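PDB 5XFM: alpha-glucosidase, which probably hydrolyses terminal beta-L-arabinopyranosides and alpha-galactosides as a bifunctional, calcium-binding member of glycoside hydrolase family 97. Local coordinates for residues Glu470-Asn473 with Thr474-Pro478; Asn463-Phe466 with Cys467-Ala471; Asp512-Gln515 with Leu516-Val520; Ser457-Met460 with Val461-Gln464. The protein carries 1 engineered substitution. All coordinates share one frame; numbering follows the deposited sequence.

Contact 1 (Glu470-Asn473 with Thr474-Pro478); sequences EAFN and TCLHP
Thr474 turns back on Glu470 in the last turn of helix 470-474, a short helix of the family 97 catalytic region that then runs out into a loop. Its OG1 lies beside its own backbone N (chi1 -58°), and both atoms donate to Glu470 O: Thr474 OG1 at 2.8 Å from above the carbonyl plane, Thr474 N at 2.9 Å. The hydroxyl of this buried residue is thereby satisfied within the helix. The Glu470 carboxylate extends away to Thr510 and Gln515. Cys475 continues the helical pattern, its N bonded to Ala471 O at 2.9 Å, while its side chain leans on Val568 and Val583 of the C-terminal beta domain. At Leu476 the turn tightens, because Leu476 N reaches back three residues to Asn473 O. The CD1 methyl of Leu476 lies over one face of the Phe472 ring in a CH-pi contact, 3.9 Å from the ring centroid and displaced toward the rim near CE2 and CZ. His477 N is the second donor to Asn473 O, at 3.0 Å. The imidazole of His477 folds over the same acceptor, which leaves Asn473 O 3.0 Å above the ring plane, over its centre.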
loop_
_atom_site.group_PDB
_atom_site.type_symbol
_atom_site.label_atom_id
_atom_site.label_comp_id
_atom_site.label_asym_id
_atom_site.label_seq_id
_atom_site.Cartn_x
_atom_site.Cartn_y
_atom_site.Cartn_z
ATOM N N GLU A 470 -1.221 4.450 17.895
ATOM C CA GLU A 470 -1.150 3.162 17.207
ATOM C C GLU A 470 -2.503 2.620 16.765
ATOM O O GLU A 470 -2.680 2.229 15.599
ATOM C CB GLU A 470 -0.468 2.114 18.085
ATOM C CG GLU A 470 -0.431 0.748 17.411
ATOM C CD GLU A 470 0.070 -0.358 18.311
ATOM O OE1 GLU A 470 0.084 -0.169 19.548
ATOM O OE2 GLU A 470 0.431 -1.426 17.777
ATOM N N ALA A 471 -3.455 2.590 17.691
ATOM C CA ALA A 471 -4.760 2.003 17.408
ATOM C C ALA A 471 -5.484 2.755 16.291
ATOM O O ALA A 471 -6.043 2.147 15.391
ATOM C CB ALA A 471 -5.605 1.971 18.672
ATOM N N PHE A 472 -5.433 4.080 16.348
ATOM C CA PHE A 472 -6.028 4.953 15.337
ATOM C C PHE A 472 -5.531 4.618 13.912
ATOM O O PHE A 472 -6.334 4.361 12.993
ATOM C CB PHE A 472 -5.726 6.410 15.725
ATOM C CG PHE A 472 -6.133 7.433 14.703
ATOM C CD1 PHE A 472 -7.471 7.702 14.466
ATOM C CD2 PHE A 472 -5.173 8.174 14.030
ATOM C CE1 PHE A 472 -7.844 8.661 13.542
ATOM C CE2 PHE A 472 -5.537 9.135 13.109
ATOM C CZ PHE A 472 -6.875 9.379 12.861
ATOM N N ASN A 473 -4.211 4.594 13.738
ATOM C CA ASN A 473 -3.612 4.301 12.437
ATOM C C ASN A 473 -3.874 2.864 11.982
ATOM O O ASN A 473 -4.130 2.610 10.789
ATOM C CB ASN A 473 -2.107 4.579 12.478
ATOM C CG ASN A 473 -1.793 6.060 12.623
ATOM O OD1 ASN A 473 -1.081 6.477 13.546
ATOM N ND2 ASN A 473 -2.327 6.866 11.709
ATOM N N THR A 474 -3.832 1.928 12.931
ATOM C CA THR A 474 -4.212 0.539 12.657
ATOM C C THR A 474 -5.657 0.460 12.152
ATOM O O THR A 474 -5.989 -0.369 11.308
ATOM C CB THR A 474 -4.044 -0.351 13.902
ATOM O OG1 THR A 474 -2.683 -0.297 14.343
ATOM C CG2 THR A 474 -4.398 -1.798 13.594
ATOM N N CYS A 475 -6.514 1.335 12.665
ATOM C CA CYS A 475 -7.907 1.369 12.240
ATOM C C CYS A 475 -8.071 2.230 11.002
ATOM O O CYS A 475 -9.186 2.414 10.512
ATOM C CB CYS A 475 -8.816 1.893 13.358
ATOM S SG CYS A 475 -9.104 0.716 14.691
ATOM N N LEU A 476 -6.970 2.780 10.504
ATOM C CA LEU A 476 -7.034 3.444 9.206
ATOM C C LEU A 476 -6.563 2.543 8.057
ATOM O O LEU A 476 -7.229 2.459 7.016
ATOM C CB LEU A 476 -6.212 4.737 9.225
ATOM C CG LEU A 476 -6.789 5.873 10.064
ATOM C CD1 LEU A 476 -5.776 6.981 10.207
ATOM C CD2 LEU A 476 -8.083 6.407 9.462
ATOM N N HIS A 477 -5.449 1.840 8.264
ATOM C CA HIS A 477 -4.752 1.148 7.168
ATOM C C HIS A 477 -5.554 0.175 6.291
ATOM O O HIS A 477 -5.396 0.200 5.073
ATOM C CB HIS A 477 -3.545 0.408 7.737
ATOM C CG HIS A 477 -2.542 1.323 8.361
ATOM N ND1 HIS A 477 -2.298 2.589 7.875
ATOM C CD2 HIS A 477 -1.764 1.182 9.459
ATOM C CE1 HIS A 477 -1.393 3.182 8.634
ATOM N NE2 HIS A 477 -1.052 2.349 9.600
ATOM N N PRO A 478 -6.417 -0.669 6.885
ATOM C CA PRO A 478 -7.154 -1.572 5.996
ATOM C C PRO A 478 -8.115 -0.854 5.049
ATOM O O PRO A 478 -8.487 -1.426 4.027
ATOM C CB PRO A 478 -7.916 -2.485 6.968
ATOM C CG PRO A 478 -7.830 -1.829 8.295
ATOM C CD PRO A 478 -6.564 -1.057 8.298
#

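Contact 2 (Asn463-Phe466 with Cys467-Ala471); sequences NQHF and CDEEA
Gln464 reaches across one turn to Asp468 with a chain that sets out anti to its own N (chi1 -176°) and then bends at CG (chi2 62°). From CB the chain climbs to CG, which lies 4.0 Å from Asp468 OD1. CD comes next, about equally far from that oxygen and from Cys467 CB. At the tip, Gln464 NE2 donates to Asp468 OD1 over 3.1 Å in a fairly straight bond, the acceptor staying close to the amide plane but being met from above the carboxylate plane. The same NE2 rests 3.6 Å from Cys467 CB, while Gln464 OE1 accepts from Thr507 N, and these partners would fix the rotation of the amide. Asp468 OD1 also forms a salt bridge with Arg509. All this belongs to the short helix 464-468, little more than one turn long, whose N-cap is Asn463: Asn463 OD1 accepts from His465 N at 2.7 Å. Asp468 N closes the backbone turn on Gln464 O at 2.9 Å. A second i to i+4 pair runs alongside, where Glu469 CG makes a CH-pi contact over one face of the His465 ring, 3.8 Å from its centroid. The ring and the Glu469 carboxylate are almost parallel, their planes 6° apart. His465 CD2 sits over the centre of the Phe466 ring, and His465 NE2 is hydrogen-bonded to Glu176 OE1.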
loop_
_atom_site.group_PDB
_atom_site.type_symbol
_atom_site.label_atom_id
_atom_site.label_comp_id
_atom_site.label_asym_id
_atom_site.label_seq_id
_atom_site.Cartn_x
_atom_site.Cartn_y
_atom_site.Cartn_z
ATOM N N ASN A 463 9.092 7.413 19.174
ATOM C CA ASN A 463 8.292 8.470 19.784
ATOM C C ASN A 463 7.014 7.933 20.418
ATOM O O ASN A 463 6.248 7.209 19.784
ATOM C CB ASN A 463 7.968 9.533 18.718
ATOM C CG ASN A 463 7.253 10.769 19.279
ATOM O OD1 ASN A 463 6.612 10.731 20.330
ATOM N ND2 ASN A 463 7.360 11.876 18.553
ATOM N N GLN A 464 6.795 8.314 21.674
ATOM C CA GLN A 464 5.632 7.896 22.453
ATOM C C GLN A 464 4.319 8.289 21.785
ATOM O O GLN A 464 3.300 7.615 21.954
ATOM C CB GLN A 464 5.688 8.516 23.854
ATOM C CG GLN A 464 4.569 8.061 24.779
ATOM C CD GLN A 464 4.615 6.570 25.037
ATOM O OE1 GLN A 464 5.689 5.992 25.223
ATOM N NE2 GLN A 464 3.450 5.934 25.038
ATOM N N HIS A 465 4.351 9.398 21.052
ATOM C CA HIS A 465 3.189 9.879 20.315
ATOM C C HIS A 465 2.618 8.774 19.439
ATOM O O HIS A 465 1.420 8.512 19.468
ATOM C CB HIS A 465 3.556 11.101 19.456
ATOM C CG HIS A 465 2.475 11.528 18.507
ATOM N ND1 HIS A 465 1.322 12.160 18.922
ATOM C CD2 HIS A 465 2.374 11.412 17.162
ATOM C CE1 HIS A 465 0.559 12.417 17.876
ATOM N NE2 HIS A 465 1.175 11.973 16.794
ATOM N N PHE A 466 3.490 8.098 18.694
ATOM C CA PHE A 466 3.038 7.074 17.760
ATOM C C PHE A 466 2.616 5.781 18.466
ATOM O O PHE A 466 1.892 4.968 17.892
ATOM C CB PHE A 466 4.123 6.801 16.714
ATOM C CG PHE A 466 4.359 7.962 15.795
ATOM C CD1 PHE A 466 3.372 8.368 14.904
ATOM C CD2 PHE A 466 5.559 8.653 15.822
ATOM C CE1 PHE A 466 3.579 9.446 14.060
ATOM C CE2 PHE A 466 5.776 9.731 14.982
ATOM C CZ PHE A 466 4.785 10.128 14.098
ATOM N N CYS A 467 3.062 5.591 19.703
ATOM C CA CYS A 467 2.494 4.546 20.552
ATOM C C CYS A 467 1.063 4.902 20.943
ATOM O O CYS A 467 0.192 4.034 20.991
ATOM C CB CYS A 467 3.330 4.326 21.818
ATOM S SG CYS A 467 4.851 3.394 21.584
ATOM N N ASP A 468 0.842 6.178 21.254
ATOM C CA ASP A 468 -0.471 6.644 21.681
ATOM C C ASP A 468 -1.455 6.614 20.514
ATOM O O ASP A 468 -2.661 6.463 20.712
ATOM C CB ASP A 468 -0.393 8.061 22.273
ATOM C CG ASP A 468 0.435 8.126 23.560
ATOM O OD1 ASP A 468 0.691 7.072 24.181
ATOM O OD2 ASP A 468 0.812 9.244 23.967
ATOM N N GLU A 469 -0.931 6.741 19.298
ATOM C CA GLU A 469 -1.755 6.813 18.093
ATOM C C GLU A 469 -1.881 5.478 17.369
ATOM O O GLU A 469 -2.578 5.383 16.353
ATOM C CB GLU A 469 -1.173 7.847 17.125
ATOM C CG GLU A 469 -1.171 9.273 17.627
ATOM C CD GLU A 469 -2.530 9.924 17.505
ATOM O OE1 GLU A 469 -2.979 10.129 16.355
ATOM O OE2 GLU A 469 -3.152 10.223 18.548
ATOM N N GLU A 470 -1.221 4.450 17.895
ATOM C CA GLU A 470 -1.150 3.162 17.207
ATOM C C GLU A 470 -2.503 2.620 16.765
ATOM O O GLU A 470 -2.680 2.229 15.599
ATOM C CB GLU A 470 -0.468 2.114 18.085
ATOM C CG GLU A 470 -0.431 0.748 17.411
ATOM C CD GLU A 470 0.070 -0.358 18.311
ATOM O OE1 GLU A 470 0.084 -0.169 19.548
ATOM O OE2 GLU A 470 0.431 -1.426 17.777
ATOM N N ALA A 471 -3.455 2.590 17.691
ATOM C CA ALA A 471 -4.760 2.003 17.408
ATOM C C ALA A 471 -5.484 2.755 16.291
ATOM O O ALA A 471 -6.043 2.147 15.391
ATOM C CB ALA A 471 -5.605 1.971 18.672
#

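Contact 3 (Asp512-Gln515 with Leu516-Val520); sequences DVFQ and LATTV
Phe514 O is approached by two groups of Thr518: the backbone N of Thr518 bonds to it at 2.9 Å, and Thr518 OG1 adds a weak bond at 3.4 Å. That hydroxyl is placed beside the Phe514 side chain as well, with Thr518 OG1 3.6 Å from CE1 of the ring, which it meets at a slant. The ring gets there because CG of Phe514 is anti to the backbone N (chi1 178°), which swings it along the helix flank; it also packs against Ala471, Thr474 and Val583. Two residues earlier, Leu516 N bonds to Asp512 O at 2.9 Å, and CG of Leu516 lies 3.2 Å from that oxygen while the side chain packs on Cys543. Ala517 N repeats the pattern with Val513 O at 2.9 Å. Further along, Leu516 O accepts from both N and OG1 of Thr519. The shorter of the two, Thr519 OG1 to Leu516 O, is 2.6 Å and lies in the carbonyl plane; chi1 of 68° brings the hydroxyl back over the preceding turn, so it is satisfied although buried. Gln515 sends its amide off the helix, OE1 to Leu493 N and NE2 to Thr510. The arrangement is that of a buried alpha-helix with the Thr519 hydroxyl, and weakly that of Thr518, folded onto a carbonyl of the preceding turn, here packed against helices 470-474 and 541-549 of the same catalytic region and strand 577-584 of the C-terminal beta domain.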
loop_
_atom_site.group_PDB
_atom_site.type_symbol
_atom_site.label_atom_id
_atom_site.label_comp_id
_atom_site.label_asym_id
_atom_site.label_seq_id
_atom_site.Cartn_x
_atom_site.Cartn_y
_atom_site.Cartn_z
ATOM N N ASP A 512 -1.755 -7.342 24.027
ATOM C CA ASP A 512 -1.117 -8.416 23.283
ATOM C C ASP A 512 -2.046 -8.938 22.195
ATOM O O ASP A 512 -1.618 -9.170 21.063
ATOM C CB ASP A 512 -0.709 -9.560 24.214
ATOM C CG ASP A 512 0.347 -9.151 25.222
ATOM O OD1 ASP A 512 0.815 -7.996 25.156
ATOM O OD2 ASP A 512 0.717 -9.989 26.075
ATOM N N VAL A 513 -3.318 -9.103 22.531
ATOM C CA VAL A 513 -4.274 -9.644 21.571
ATOM C C VAL A 513 -4.501 -8.639 20.440
ATOM O O VAL A 513 -4.675 -9.032 19.287
ATOM C CB VAL A 513 -5.611 -10.019 22.245
ATOM C CG1 VAL A 513 -6.611 -10.487 21.209
ATOM C CG2 VAL A 513 -5.385 -11.136 23.250
ATOM N N PHE A 514 -4.469 -7.348 20.765
ATOM C CA PHE A 514 -4.432 -6.298 19.743
ATOM C C PHE A 514 -3.304 -6.570 18.746
ATOM O O PHE A 514 -3.509 -6.565 17.531
ATOM C CB PHE A 514 -4.255 -4.917 20.387
ATOM C CG PHE A 514 -4.168 -3.780 19.396
ATOM C CD1 PHE A 514 -2.984 -3.513 18.715
ATOM C CD2 PHE A 514 -5.263 -2.959 19.168
ATOM C CE1 PHE A 514 -2.906 -2.475 17.807
ATOM C CE2 PHE A 514 -5.189 -1.910 18.261
ATOM C CZ PHE A 514 -4.010 -1.670 17.580
ATOM N N GLN A 515 -2.107 -6.780 19.278
ATOM C CA GLN A 515 -0.928 -7.036 18.458
ATOM C C GLN A 515 -1.067 -8.272 17.586
ATOM O O GLN A 515 -0.643 -8.263 16.432
ATOM C CB GLN A 515 0.323 -7.157 19.339
ATOM C CG GLN A 515 0.656 -5.889 20.094
ATOM C CD GLN A 515 1.034 -4.763 19.141
ATOM O OE1 GLN A 515 1.810 -4.963 18.205
ATOM N NE2 GLN A 515 0.489 -3.576 19.378
ATOM N N LEU A 516 -1.592 -9.350 18.162
ATOM C CA LEU A 516 -1.818 -10.591 17.432
ATOM C C LEU A 516 -2.815 -10.354 16.281
ATOM O O LEU A 516 -2.592 -10.784 15.146
ATOM C CB LEU A 516 -2.308 -11.687 18.388
ATOM C CG LEU A 516 -1.390 -12.040 19.577
ATOM C CD1 LEU A 516 -1.940 -13.209 20.381
ATOM C CD2 LEU A 516 0.052 -12.326 19.160
ATOM N N ALA A 517 -3.896 -9.642 16.590
ATOM C CA ALA A 517 -4.909 -9.263 15.612
ATOM C C ALA A 517 -4.297 -8.463 14.472
ATOM O O ALA A 517 -4.728 -8.558 13.321
ATOM C CB ALA A 517 -6.017 -8.458 16.280
ATOM N N THR A 518 -3.292 -7.664 14.809
ATOM C CA THR A 518 -2.615 -6.820 13.835
ATOM C C THR A 518 -1.835 -7.635 12.781
ATOM O O THR A 518 -1.601 -7.162 11.669
ATOM C CB THR A 518 -1.675 -5.832 14.587
ATOM O OG1 THR A 518 -2.411 -4.654 14.940
ATOM C CG2 THR A 518 -0.462 -5.431 13.766
ATOM N N THR A 519 -1.478 -8.875 13.102
ATOM C CA THR A 519 -0.822 -9.734 12.113
ATOM C C THR A 519 -1.798 -10.172 11.018
ATOM O O THR A 519 -1.396 -10.541 9.911
ATOM C CB THR A 519 -0.176 -10.984 12.770
ATOM O OG1 THR A 519 -1.190 -11.857 13.287
ATOM C CG2 THR A 519 0.772 -10.563 13.894
ATOM N N VAL A 520 -3.085 -10.119 11.330
ATOM C CA VAL A 520 -4.109 -10.454 10.359
ATOM C C VAL A 520 -4.631 -9.192 9.671
ATOM O O VAL A 520 -4.922 -9.196 8.472
ATOM C CB VAL A 520 -5.261 -11.222 11.025
ATOM C CG1 VAL A 520 -6.352 -11.519 10.019
ATOM C CG2 VAL A 520 -4.737 -12.515 11.629
#

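Contact 4 (Ser457-Met460 with Val461-Gln464); sequences SENM and VFNQ. With CA (calcium ion), chain E.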
loop_
_atom_site.group_PDB
_atom_site.type_symbol
_atom_site.label_atom_id
_atom_site.label_comp_id
_atom_site.label_asym_id
_atom_site.label_seq_id
_atom_site.Cartn_x
_atom_site.Cartn_y
_atom_site.Cartn_z
ATOM N N SER A 457 6.169 0.776 12.345
ATOM C CA SER A 457 6.328 0.514 13.768
ATOM C C SER A 457 7.582 1.152 14.364
ATOM O O SER A 457 7.650 1.375 15.576
ATOM C CB SER A 457 6.335 -0.999 14.005
ATOM O OG SER A 457 7.497 -1.593 13.453
ATOM N N GLU A 458 8.571 1.437 13.514
ATOM C CA GLU A 458 9.801 2.106 13.949
ATOM C C GLU A 458 9.480 3.414 14.671
ATOM O O GLU A 458 10.144 3.784 15.640
ATOM C CB GLU A 458 10.742 2.365 12.755
ATOM C CG GLU A 458 10.274 3.464 11.791
ATOM C CD GLU A 458 11.266 3.760 10.668
ATOM O OE1 GLU A 458 12.456 3.384 10.789
ATOM O OE2 GLU A 458 10.847 4.383 9.665
ATOM N N ASN A 459 8.437 4.100 14.213
ATOM C CA ASN A 459 8.079 5.376 14.800
ATOM C C ASN A 459 7.608 5.188 16.241
ATOM O O ASN A 459 7.868 6.033 17.099
ATOM C CB ASN A 459 7.021 6.078 13.945
ATOM C CG ASN A 459 7.539 6.434 12.559
ATOM O OD1 ASN A 459 7.134 5.845 11.556
ATOM N ND2 ASN A 459 8.439 7.406 12.500
ATOM N N MET A 460 6.957 4.062 16.517
ATOM C CA MET A 460 6.547 3.765 17.883
ATOM C C MET A 460 7.780 3.596 18.771
ATOM O O MET A 460 7.752 3.944 19.948
ATOM C CB MET A 460 5.670 2.516 17.941
ATOM C CG MET A 460 4.316 2.662 17.249
ATOM S SD MET A 460 3.423 1.094 17.236
ATOM C CE MET A 460 3.530 0.654 18.976
ATOM N N VAL A 461 8.860 3.060 18.211
ATOM C CA VAL A 461 10.106 2.965 18.965
ATOM C C VAL A 461 10.669 4.362 19.168
ATOM O O VAL A 461 11.221 4.675 20.227
ATOM C CB VAL A 461 11.155 2.066 18.270
ATOM C CG1 VAL A 461 12.374 1.885 19.167
ATOM C CG2 VAL A 461 10.553 0.721 17.928
ATOM N N PHE A 462 10.519 5.213 18.154
ATOM C CA PHE A 462 11.139 6.530 18.201
ATOM C C PHE A 462 10.417 7.492 19.140
ATOM O O PHE A 462 11.053 8.284 19.829
ATOM C CB PHE A 462 11.193 7.151 16.804
ATOM C CG PHE A 462 12.007 6.367 15.816
ATOM C CD1 PHE A 462 13.052 5.563 16.237
ATOM C CD2 PHE A 462 11.735 6.452 14.458
ATOM C CE1 PHE A 462 13.802 4.843 15.323
ATOM C CE2 PHE A 462 12.482 5.736 13.542
ATOM C CZ PHE A 462 13.515 4.930 13.975
ATOM N N ASN A 463 9.092 7.413 19.174
ATOM C CA ASN A 463 8.292 8.470 19.784
ATOM C C ASN A 463 7.014 7.933 20.418
ATOM O O ASN A 463 6.248 7.209 19.784
ATOM C CB ASN A 463 7.968 9.533 18.718
ATOM C CG ASN A 463 7.253 10.769 19.279
ATOM O OD1 ASN A 463 6.612 10.731 20.330
ATOM N ND2 ASN A 463 7.360 11.876 18.553
ATOM N N GLN A 464 6.795 8.314 21.674
ATOM C CA GLN A 464 5.632 7.896 22.453
ATOM C C GLN A 464 4.319 8.289 21.785
ATOM O O GLN A 464 3.300 7.615 21.954
ATOM C CB GLN A 464 5.688 8.516 23.854
ATOM C CG GLN A 464 4.569 8.061 24.779
ATOM C CD GLN A 464 4.615 6.570 25.037
ATOM O OE1 GLN A 464 5.689 5.992 25.223
ATOM N NE2 GLN A 464 3.450 5.934 25.038
HETATM CA CA CA E . 11.417 4.390 7.146
HETATM O O HOH W 1 13.528 5.048 8.937
HETATM O O HOH W 2 12.908 5.219 5.515
HETATM O O HOH W 3 12.175 6.624 7.983
HETATM O O HOH W 4 12.846 2.448 7.037
#
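Glu458 joins a calcium site to the Phe462 ring at the start of helix 458-462, a short helix that follows parallel strand 448-451 of the TIM-barrel-like catalytic domain. Its OE2 binds the calcium ion at 2.6 Å. The other carboxylate oxygen, Glu458 OE1, accepts a hydrogen bond of 2.7 Å from a water that is itself a ligand of the metal, so both oxygens are engaged with the site. Four waters, together with Glu174 and Glu452, contribute to the coordination shell. In the next layer lies Phe462, one turn on. Its CE2 atom is 3.6 Å from Glu458 CG and equally near OE1, with the ring and carboxylate planes 39° apart. Glu458 takes up the crowded first torsion, CG between the backbone N and the carbonyl carbon (chi1 72°), and from there the extended chain runs past CE2 and CZ of the ring to the metal. Trp301 of helix 300-304 touches the side chains of both Glu458 and Phe462. Behind them the backbone carries the arrangement: Phe462 N bonds to Glu458 O, and Asn463 N to Asn459 O at 2.8 Å. Met460 O accepts from Thr506 OG1, and Val461 packs on Ile302 and Leu498. Besides accepting from Phe462 N, Glu458 O lies 3.2 Å above one face of the Phe462 ring, displaced toward the rim.

Overall arrangement
Contacts 4, 2 and 1 follow one another along three short consecutive helices leading away from the calcium site. Contact 4 binds the metal through Glu458; the side chains of Phe466 in contact 2 and His477 in contact 1 lie about 11 and 13 Å from the ion. Contacts 4 and 2 have centres 7 Å apart and share Asn463 and Gln464, while Phe466 CD2 packs 3.5 Å from Asn459 CB. Contacts 2 and 1 overlap at Glu470 and Ala471. Contact 3, on a later helix, meets the series mainly at Glu470, whose OE2 lies 2.7 Å from Gln515 NE2, and again where Thr474 CG2 is 3.7 Å from Thr518 OG1; the centres of contacts 1 and 3 are 12 Å apart.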